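Local coordinates for secreted protein ASP-2 (Necator americanus, PDB 1U53) that is a secreted pathogenesis-related-1 (CAP) protein of a hookworm parasite, studied as a vaccine antigen, with a molecular activity still unsettled, at residues R28-L33 with A107-L112; C57-T62 with K81-N86; L21-S26 with A100-S105. All blocks are in the same frame, centred on the assembly; numbering follows the deposited sequence.

Interaction 1. Residues R28-L33 with A107-L112; sequences RSSVAL and AWFGEL
Phe109 and Val31 meet because both first torsions aim a group across the gap between two helices. In Phe109 the ring carbon CG stands anti to the backbone N (chi1 -173°), which carries the ring across toward helix 14-32. In Val31, CG1 takes the place anti to the backbone N (chi1 167°) and CG2 lies beside that N, and it is CG2 that does the touching. This methyl reaches the ring at its edge, near the ring plane, 3.7 Å from Phe109 CE1 and only slightly farther from CZ. The two side chains run antiparallel and overlap only at their ends; the Val31-Phe109 contact is apolar, a methyl against a ring edge. A large ring suits this place: the closest pair of CA atoms, Val31 and Leu112, is 10.0 Å apart, and the long, flat ring bridges the gap.

Ser30 adds its OG, which lies oblique to the ring and 3.9 Å from Phe109 CZ. The hydroxyl is engaged within its own helix, hydrogen-bonded to Leu27 O, so serine can face an aromatic carbon without giving up its polar partner. The contact joins the C-terminal part of helix 14-32 to the junction between helices 97-109 and 111-115. Helix 133-138 packs against it: Tyr135 touches Val31 and Leu112 and meets the Phe109 ring edge-to-face, while Met138 also touches that ring.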
loop_
_atom_site.group_PDB
_atom_site.type_symbol
_atom_site.label_atom_id
_atom_site.label_comp_id
_atom_site.label_asym_id
_atom_site.label_seq_id
_atom_site.Cartn_x
_atom_site.Cartn_y
_atom_site.Cartn_z
ATOM N N ARG A 28 -3.624 -2.158 7.135
ATOM C CA ARG A 28 -4.333 -3.407 6.757
ATOM C C ARG A 28 -5.048 -3.997 7.953
ATOM O O ARG A 28 -6.179 -4.504 7.836
ATOM C CB ARG A 28 -3.330 -4.406 6.147
ATOM C CG ARG A 28 -2.922 -3.909 4.791
ATOM C CD ARG A 28 -1.688 -4.650 4.228
ATOM N NE ARG A 28 -1.971 -6.048 3.827
ATOM C CZ ARG A 28 -2.413 -6.419 2.618
ATOM N NH1 ARG A 28 -2.688 -5.521 1.661
ATOM N NH2 ARG A 28 -2.608 -7.707 2.372
ATOM N N SER A 29 -4.368 -3.973 9.109
ATOM C CA SER A 29 -4.958 -4.583 10.300
ATOM C C SER A 29 -6.180 -3.788 10.746
ATOM O O SER A 29 -7.233 -4.363 11.018
ATOM C CB SER A 29 -3.922 -4.693 11.458
ATOM O OG SER A 29 -4.556 -4.973 12.722
ATOM N N SER A 30 -6.057 -2.467 10.792
ATOM C CA SER A 30 -7.243 -1.639 11.124
ATOM C C SER A 30 -8.441 -1.939 10.234
ATOM O O SER A 30 -9.553 -2.065 10.714
ATOM C CB SER A 30 -6.928 -0.146 11.068
ATOM O OG SER A 30 -6.876 0.398 9.752
ATOM N N VAL A 31 -8.228 -2.034 8.925
ATOM C CA VAL A 31 -9.328 -2.348 8.026
ATOM C C VAL A 31 -9.877 -3.741 8.367
ATOM O O VAL A 31 -11.086 -3.918 8.511
ATOM C CB VAL A 31 -8.851 -2.301 6.547
ATOM C CG1 VAL A 31 -9.898 -2.947 5.614
ATOM C CG2 VAL A 31 -8.502 -0.878 6.193
ATOM N N ALA A 32 -9.004 -4.733 8.472
ATOM C CA ALA A 32 -9.426 -6.119 8.695
ATOM C C ALA A 32 -10.243 -6.285 9.975
ATOM O O ALA A 32 -11.209 -7.073 10.020
ATOM C CB ALA A 32 -8.204 -7.059 8.665
ATOM N N LEU A 33 -9.921 -5.527 11.013
ATOM C CA LEU A 33 -10.609 -5.655 12.292
ATOM C C LEU A 33 -11.905 -4.861 12.356
ATOM O O LEU A 33 -12.613 -4.851 13.401
ATOM C CB LEU A 33 -9.656 -5.117 13.374
ATOM C CG LEU A 33 -8.394 -5.935 13.641
ATOM C CD1 LEU A 33 -7.455 -5.219 14.623
ATOM C CD2 LEU A 33 -8.764 -7.296 14.210
ATOM N N ALA A 107 -1.593 9.658 2.865
ATOM C CA ALA A 107 -2.319 10.250 1.725
ATOM C C ALA A 107 -3.040 9.169 0.931
ATOM O O ALA A 107 -4.156 9.361 0.442
ATOM C CB ALA A 107 -1.343 10.989 0.794
ATOM N N TRP A 108 -2.358 8.041 0.771
ATOM C CA TRP A 108 -2.949 6.919 0.022
ATOM C C TRP A 108 -4.112 6.340 0.795
ATOM O O TRP A 108 -5.204 6.126 0.251
ATOM C CB TRP A 108 -1.914 5.829 -0.252
ATOM C CG TRP A 108 -0.773 6.306 -1.161
ATOM C CD1 TRP A 108 -0.831 7.272 -2.137
ATOM C CD2 TRP A 108 0.562 5.800 -1.167
ATOM N NE1 TRP A 108 0.421 7.428 -2.723
ATOM C CE2 TRP A 108 1.289 6.545 -2.125
ATOM C CE3 TRP A 108 1.238 4.811 -0.399
ATOM C CZ2 TRP A 108 2.628 6.287 -2.400
ATOM C CZ3 TRP A 108 2.582 4.569 -0.669
ATOM C CH2 TRP A 108 3.267 5.340 -1.654
ATOM N N PHE A 109 -3.860 6.022 2.057
ATOM C CA PHE A 109 -4.891 5.383 2.866
ATOM C C PHE A 109 -6.065 6.313 3.081
ATOM O O PHE A 109 -7.196 5.851 3.214
ATOM C CB PHE A 109 -4.296 4.955 4.191
ATOM C CG PHE A 109 -5.252 4.133 5.006
ATOM C CD1 PHE A 109 -5.369 2.755 4.773
ATOM C CD2 PHE A 109 -6.036 4.735 5.977
ATOM C CE1 PHE A 109 -6.252 1.994 5.525
ATOM C CE2 PHE A 109 -6.947 3.970 6.712
ATOM C CZ PHE A 109 -7.049 2.617 6.495
ATOM N N GLY A 110 -5.808 7.619 3.068
ATOM C CA GLY A 110 -6.854 8.603 3.373
ATOM C C GLY A 110 -7.994 8.662 2.373
ATOM O O GLY A 110 -9.048 9.196 2.698
ATOM N N GLU A 111 -7.801 8.053 1.196
ATOM C CA GLU A 111 -8.856 7.913 0.165
ATOM C C GLU A 111 -10.113 7.235 0.734
ATOM O O GLU A 111 -11.230 7.576 0.332
ATOM C CB GLU A 111 -8.285 7.161 -1.047
ATOM C CG GLU A 111 -7.247 8.045 -1.740
ATOM C CD GLU A 111 -6.588 7.417 -2.934
ATOM O OE1 GLU A 111 -6.718 6.182 -3.106
ATOM O OE2 GLU A 111 -5.936 8.200 -3.708
ATOM N N LEU A 112 -9.940 6.271 1.654
ATOM C CA LEU A 112 -11.113 5.554 2.185
ATOM C C LEU A 112 -12.001 6.542 2.955
ATOM O O LEU A 112 -13.199 6.617 2.689
ATOM C CB LEU A 112 -10.655 4.424 3.130
ATOM C CG LEU A 112 -11.776 3.718 3.928
ATOM C CD1 LEU A 112 -12.776 3.007 2.993
ATOM C CD2 LEU A 112 -11.111 2.755 4.952
#

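Interaction 2. Residues C57-T62 with K81-N86; sequences CEVEKT and KGLGEN
Leu83 reaches from the loop before strand 84-90 to helix 57-67, and its side chain can be followed outward. CB points toward the helix. From there CG turns anti to the carbonyl carbon and beside the backbone N (chi1 -59°), and the two methyls that branch from it divide the helix surface between them. CD1 goes to Thr62, lying 3.5 Å from Thr62 OG1, and the threonine comes in roughly perpendicular to the leucine. CD2 goes to Val59, one helical turn earlier, with its nearest approach to Val59 CG2 at 4.1 Å. A branched leucine fits well here, since one methyl can serve each of two residues spaced three apart on the same helical side.

In the CAP fold an alpha-beta-alpha sandwich places helices on both faces of a central sheet, and this contact ties helix 57-67 to the approach of strand 84-90, an outermost strand of the four-stranded sheet. Gln162, on the adjacent strand 157-164, touches both Val59 and Leu83 and so extends the same patch onto the sheet.

Valine suits the helix side because a beta-branched residue keeps its methyls close to the helix; its first torsion sets CG2 beside the backbone N, on the side facing Leu83 CD2. Thr62 is amphipathic: OG1 sits between the backbone N and the carbonyl carbon (chi1 43°), presenting oxygen to the leucine methyl while hydrogen-bonding with Gln162 OE1. The polar atom is thus satisfied beside an apolar neighbour. Just ahead of Leu83, Gly82 has a positive phi of 78°, a backbone shape that glycine adopts readily, and the chain then extends into the strand. Leu83 O accepts a hydrogen bond from Arg80 NH1, and the backbone of Gly84 pairs with Tyr163.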
loop_
_atom_site.group_PDB
_atom_site.type_symbol
_atom_site.label_atom_id
_atom_site.label_comp_id
_atom_site.label_asym_id
_atom_site.label_seq_id
_atom_site.Cartn_x
_atom_site.Cartn_y
_atom_site.Cartn_z
ATOM N N CYS A 57 13.362 -6.511 -1.186
ATOM C CA CYS A 57 14.358 -5.565 -1.700
ATOM C C CYS A 57 14.331 -5.464 -3.224
ATOM O O CYS A 57 14.767 -4.450 -3.788
ATOM C CB CYS A 57 15.782 -6.012 -1.300
ATOM S SG CYS A 57 16.028 -6.216 0.443
ATOM N N GLU A 58 13.894 -6.549 -3.888
ATOM C CA GLU A 58 13.747 -6.510 -5.346
ATOM C C GLU A 58 12.631 -5.602 -5.837
ATOM O O GLU A 58 12.748 -4.914 -6.857
ATOM C CB GLU A 58 13.633 -7.929 -5.947
ATOM C CG GLU A 58 14.948 -8.699 -5.826
ATOM C CD GLU A 58 16.039 -8.023 -6.631
ATOM O OE1 GLU A 58 16.975 -7.439 -6.025
ATOM O OE2 GLU A 58 15.882 -8.011 -7.870
ATOM N N VAL A 59 11.544 -5.592 -5.094
ATOM C CA VAL A 59 10.426 -4.676 -5.349
ATOM C C VAL A 59 10.889 -3.259 -5.071
ATOM O O VAL A 59 10.565 -2.334 -5.824
ATOM C CB VAL A 59 9.243 -5.051 -4.487
ATOM C CG1 VAL A 59 8.073 -4.072 -4.754
ATOM C CG2 VAL A 59 8.783 -6.503 -4.890
ATOM N N GLU A 60 11.664 -3.060 -4.001
ATOM C CA GLU A 60 12.264 -1.708 -3.774
ATOM C C GLU A 60 13.112 -1.229 -4.968
ATOM O O GLU A 60 13.093 -0.055 -5.350
ATOM C CB GLU A 60 13.148 -1.714 -2.516
ATOM C CG GLU A 60 13.895 -0.421 -2.306
ATOM C CD GLU A 60 14.686 -0.463 -1.018
ATOM O OE1 GLU A 60 15.923 -0.526 -1.133
ATOM O OE2 GLU A 60 14.065 -0.451 0.078
ATOM N N LYS A 61 13.821 -2.191 -5.589
ATOM C CA LYS A 61 14.711 -1.866 -6.705
ATOM C C LYS A 61 13.921 -1.316 -7.841
ATOM O O LYS A 61 14.283 -0.300 -8.401
ATOM C CB LYS A 61 15.389 -3.135 -7.201
ATOM C CG LYS A 61 16.213 -2.935 -8.442
ATOM C CD LYS A 61 16.677 -4.282 -8.968
ATOM C CE LYS A 61 17.511 -4.114 -10.238
ATOM N NZ LYS A 61 18.709 -3.182 -10.072
ATOM N N THR A 62 12.818 -1.965 -8.182
ATOM C CA THR A 62 11.999 -1.413 -9.292
ATOM C C THR A 62 11.257 -0.118 -8.911
ATOM O O THR A 62 11.095 0.775 -9.725
ATOM C CB THR A 62 11.042 -2.478 -9.903
ATOM O OG1 THR A 62 10.411 -3.259 -8.886
ATOM C CG2 THR A 62 11.858 -3.402 -10.851
ATOM N N LYS A 81 7.376 -5.667 -13.647
ATOM C CA LYS A 81 6.599 -6.834 -14.014
ATOM C C LYS A 81 5.934 -7.501 -12.835
ATOM O O LYS A 81 6.578 -7.851 -11.856
ATOM C CB LYS A 81 7.475 -7.851 -14.740
ATOM C CG LYS A 81 7.892 -7.353 -16.093
ATOM C CD LYS A 81 8.832 -8.309 -16.771
ATOM C CE LYS A 81 10.272 -7.805 -16.644
ATOM N NZ LYS A 81 10.934 -8.136 -15.351
ATOM N N GLY A 82 4.644 -7.696 -12.966
ATOM C CA GLY A 82 3.891 -8.427 -11.962
ATOM C C GLY A 82 3.581 -7.596 -10.722
ATOM O O GLY A 82 3.155 -8.171 -9.698
ATOM N N LEU A 83 3.804 -6.285 -10.799
ATOM C CA LEU A 83 3.677 -5.420 -9.592
ATOM C C LEU A 83 2.701 -4.279 -9.739
ATOM O O LEU A 83 2.551 -3.714 -10.838
ATOM C CB LEU A 83 5.024 -4.800 -9.233
ATOM C CG LEU A 83 6.100 -5.829 -8.959
ATOM C CD1 LEU A 83 7.447 -5.094 -8.829
ATOM C CD2 LEU A 83 5.798 -6.632 -7.693
ATOM N N GLY A 84 2.058 -3.890 -8.616
ATOM C CA GLY A 84 1.217 -2.686 -8.583
ATOM C C GLY A 84 2.089 -1.516 -8.124
ATOM O O GLY A 84 3.295 -1.682 -7.830
ATOM N N GLU A 85 1.499 -0.322 -8.063
ATOM C CA GLU A 85 2.332 0.838 -7.777
ATOM C C GLU A 85 1.480 1.999 -7.256
ATOM O O GLU A 85 0.386 2.297 -7.826
ATOM C CB GLU A 85 3.007 1.301 -9.055
ATOM C CG GLU A 85 3.978 2.521 -8.864
ATOM C CD GLU A 85 4.618 2.856 -10.199
ATOM O OE1 GLU A 85 3.901 3.399 -11.084
ATOM O OE2 GLU A 85 5.799 2.476 -10.403
ATOM N N ASN A 86 1.979 2.661 -6.203
ATOM C CA ASN A 86 1.374 3.927 -5.705
ATOM C C ASN A 86 2.455 4.971 -5.740
ATOM O O ASN A 86 3.599 4.694 -5.405
ATOM C CB ASN A 86 0.959 3.788 -4.245
ATOM C CG ASN A 86 -0.388 3.104 -4.089
ATOM O OD1 ASN A 86 -1.211 3.184 -5.017
ATOM N ND2 ASN A 86 -0.669 2.542 -2.907
#

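Interaction 3. Residues L21-S26 with A100-S105; sequences LEMHNS and AAEQAS. Unlike the reference sequence in segment 21-26: Met23 (reference Leu).
Met23 and Ser105 pack where helices 14-32 and 97-109 of the CAP alpha-beta-alpha sandwich run side by side; the axes of segments 21-26 and 100-105 are 10.1 Å apart and inclined by 26°. In the methionine, which replaces the leucine of the reference sequence, CE almost eclipses CB about the CG-SD bond (chi3 -15°), an unusual turn that folds the methyl back onto the serine, with Met23 CE 3.5 Å from Ser105 CB. Met23 CB lies alongside the same serine, and SD also reaches the aliphatic part of Glu102, 4.2 Å from Glu102 CG. A small serine lies where the two backbones are nearest within the contact, Met23 CA to Ser105 CA 6.9 Å.

The His24 ring arrives beside Ser105, its CE1 lying 4.0 Å from Ser105 OG in an oblique approach without a hydrogen bond. Farther out, the ring is fixed through both nitrogens: ND1 bonds to Phe20 O and NE2 to Tyr163 OH. Ser105 is held by its own helix. Its OG donates to Ala101 O at 2.8 Å, tilted 27° from the carbonyl plane, and Ser105 N reaches the same oxygen from the opposite face of that plane.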
loop_
_atom_site.group_PDB
_atom_site.type_symbol
_atom_site.label_atom_id
_atom_site.label_comp_id
_atom_site.label_asym_id
_atom_site.label_seq_id
_atom_site.Cartn_x
_atom_site.Cartn_y
_atom_site.Cartn_z
ATOM N N LEU A 21 6.662 -0.485 5.830
ATOM C CA LEU A 21 6.108 -1.795 6.097
ATOM C C LEU A 21 5.170 -1.769 7.331
ATOM O O LEU A 21 4.045 -2.302 7.294
ATOM C CB LEU A 21 7.242 -2.809 6.339
ATOM C CG LEU A 21 6.717 -4.230 6.494
ATOM C CD1 LEU A 21 6.069 -4.794 5.180
ATOM C CD2 LEU A 21 7.809 -5.142 6.989
ATOM N N GLU A 22 5.606 -1.133 8.416
ATOM C CA GLU A 22 4.739 -1.106 9.624
ATOM C C GLU A 22 3.415 -0.385 9.399
ATOM O O GLU A 22 2.359 -0.886 9.839
ATOM C CB GLU A 22 5.506 -0.450 10.771
ATOM C CG GLU A 22 6.650 -1.369 11.160
ATOM C CD GLU A 22 7.565 -0.772 12.168
ATOM O OE1 GLU A 22 7.213 0.302 12.704
ATOM O OE2 GLU A 22 8.644 -1.389 12.397
ATOM N N MET A 23 3.469 0.761 8.718
ATOM C CA MET A 23 2.270 1.528 8.373
ATOM C C MET A 23 1.368 0.703 7.491
ATOM O O MET A 23 0.163 0.665 7.672
ATOM C CB MET A 23 2.602 2.788 7.580
ATOM C CG MET A 23 3.361 3.763 8.286
ATOM S SD MET A 23 2.474 5.267 8.706
ATOM C CE MET A 23 0.990 5.524 7.872
ATOM N N HIS A 24 1.941 0.030 6.488
ATOM C CA HIS A 24 1.041 -0.799 5.662
ATOM C C HIS A 24 0.361 -1.900 6.445
ATOM O O HIS A 24 -0.860 -2.125 6.315
ATOM C CB HIS A 24 1.766 -1.389 4.452
ATOM C CG HIS A 24 1.854 -0.442 3.283
ATOM N ND1 HIS A 24 2.698 0.649 3.242
ATOM C CD2 HIS A 24 1.205 -0.463 2.092
ATOM C CE1 HIS A 24 2.542 1.281 2.086
ATOM N NE2 HIS A 24 1.637 0.618 1.372
ATOM N N ASN A 25 1.134 -2.621 7.268
ATOM C CA ASN A 25 0.508 -3.724 8.026
ATOM C C ASN A 25 -0.444 -3.236 9.101
ATOM O O ASN A 25 -1.502 -3.842 9.324
ATOM C CB ASN A 25 1.542 -4.656 8.601
ATOM C CG ASN A 25 2.072 -5.589 7.558
ATOM O OD1 ASN A 25 1.325 -6.016 6.693
ATOM N ND2 ASN A 25 3.376 -5.875 7.605
ATOM N N SER A 26 -0.102 -2.112 9.714
ATOM C CA SER A 26 -0.985 -1.490 10.703
ATOM C C SER A 26 -2.354 -1.143 10.096
ATOM O O SER A 26 -3.383 -1.398 10.676
ATOM C CB SER A 26 -0.351 -0.179 11.168
ATOM O OG SER A 26 -1.202 0.537 12.062
ATOM N N ALA A 100 8.584 11.218 4.913
ATOM C CA ALA A 100 7.926 11.126 3.581
ATOM C C ALA A 100 7.153 9.791 3.475
ATOM O O ALA A 100 6.062 9.759 2.937
ATOM C CB ALA A 100 8.970 11.209 2.496
ATOM N N ALA A 101 7.703 8.725 4.035
ATOM C CA ALA A 101 7.008 7.433 4.022
ATOM C C ALA A 101 5.668 7.548 4.762
ATOM O O ALA A 101 4.643 6.995 4.350
ATOM C CB ALA A 101 7.895 6.375 4.689
ATOM N N GLU A 102 5.695 8.254 5.894
ATOM C CA GLU A 102 4.510 8.426 6.704
ATOM C C GLU A 102 3.493 9.239 5.934
ATOM O O GLU A 102 2.307 8.891 5.869
ATOM C CB GLU A 102 4.893 9.198 7.971
ATOM C CG GLU A 102 3.744 9.313 8.958
ATOM C CD GLU A 102 4.208 9.997 10.224
ATOM O OE1 GLU A 102 5.405 10.372 10.275
ATOM O OE2 GLU A 102 3.401 10.123 11.161
ATOM N N GLN A 103 3.953 10.312 5.311
ATOM C CA GLN A 103 3.003 11.191 4.599
ATOM C C GLN A 103 2.372 10.492 3.414
ATOM O O GLN A 103 1.172 10.643 3.132
ATOM C CB GLN A 103 3.720 12.443 4.131
ATOM C CG GLN A 103 4.184 13.314 5.262
ATOM C CD GLN A 103 4.362 14.781 4.819
ATOM O OE1 GLN A 103 4.343 15.105 3.620
ATOM N NE2 GLN A 103 4.552 15.667 5.807
ATOM N N ALA A 104 3.186 9.723 2.690
ATOM C CA ALA A 104 2.653 9.028 1.504
ATOM C C ALA A 104 1.628 8.003 1.901
ATOM O O ALA A 104 0.549 7.897 1.315
ATOM C CB ALA A 104 3.776 8.348 0.741
ATOM N N SER A 105 1.943 7.259 2.961
ATOM C CA SER A 105 1.073 6.162 3.372
ATOM C C SER A 105 -0.229 6.752 3.874
ATOM O O SER A 105 -1.297 6.219 3.574
ATOM C CB SER A 105 1.756 5.314 4.458
ATOM O OG SER A 105 3.005 4.747 3.962
#

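Interactions 1 and 3 join the same two helices, 14-32 and 97-109, at points whose centres lie about 10 Å apart; interaction 2 is nested along the chain inside the loops that they close. All three are partly buried, none wholly core or surface. Chemistry follows place: helix against helix, interaction 1 sets an aromatic edge against a methyl and interaction 3 a thioether and imidazole around a serine, whereas in interaction 2 a loop leucine at an edge strand of the sheet meets a helix through methyls beside a hydroxyl. Trp108 links them, with CE2 3.5 Å from Asn86 CB of interaction 2 and CZ3 4.3 Å from His24 CE1 of interaction 3.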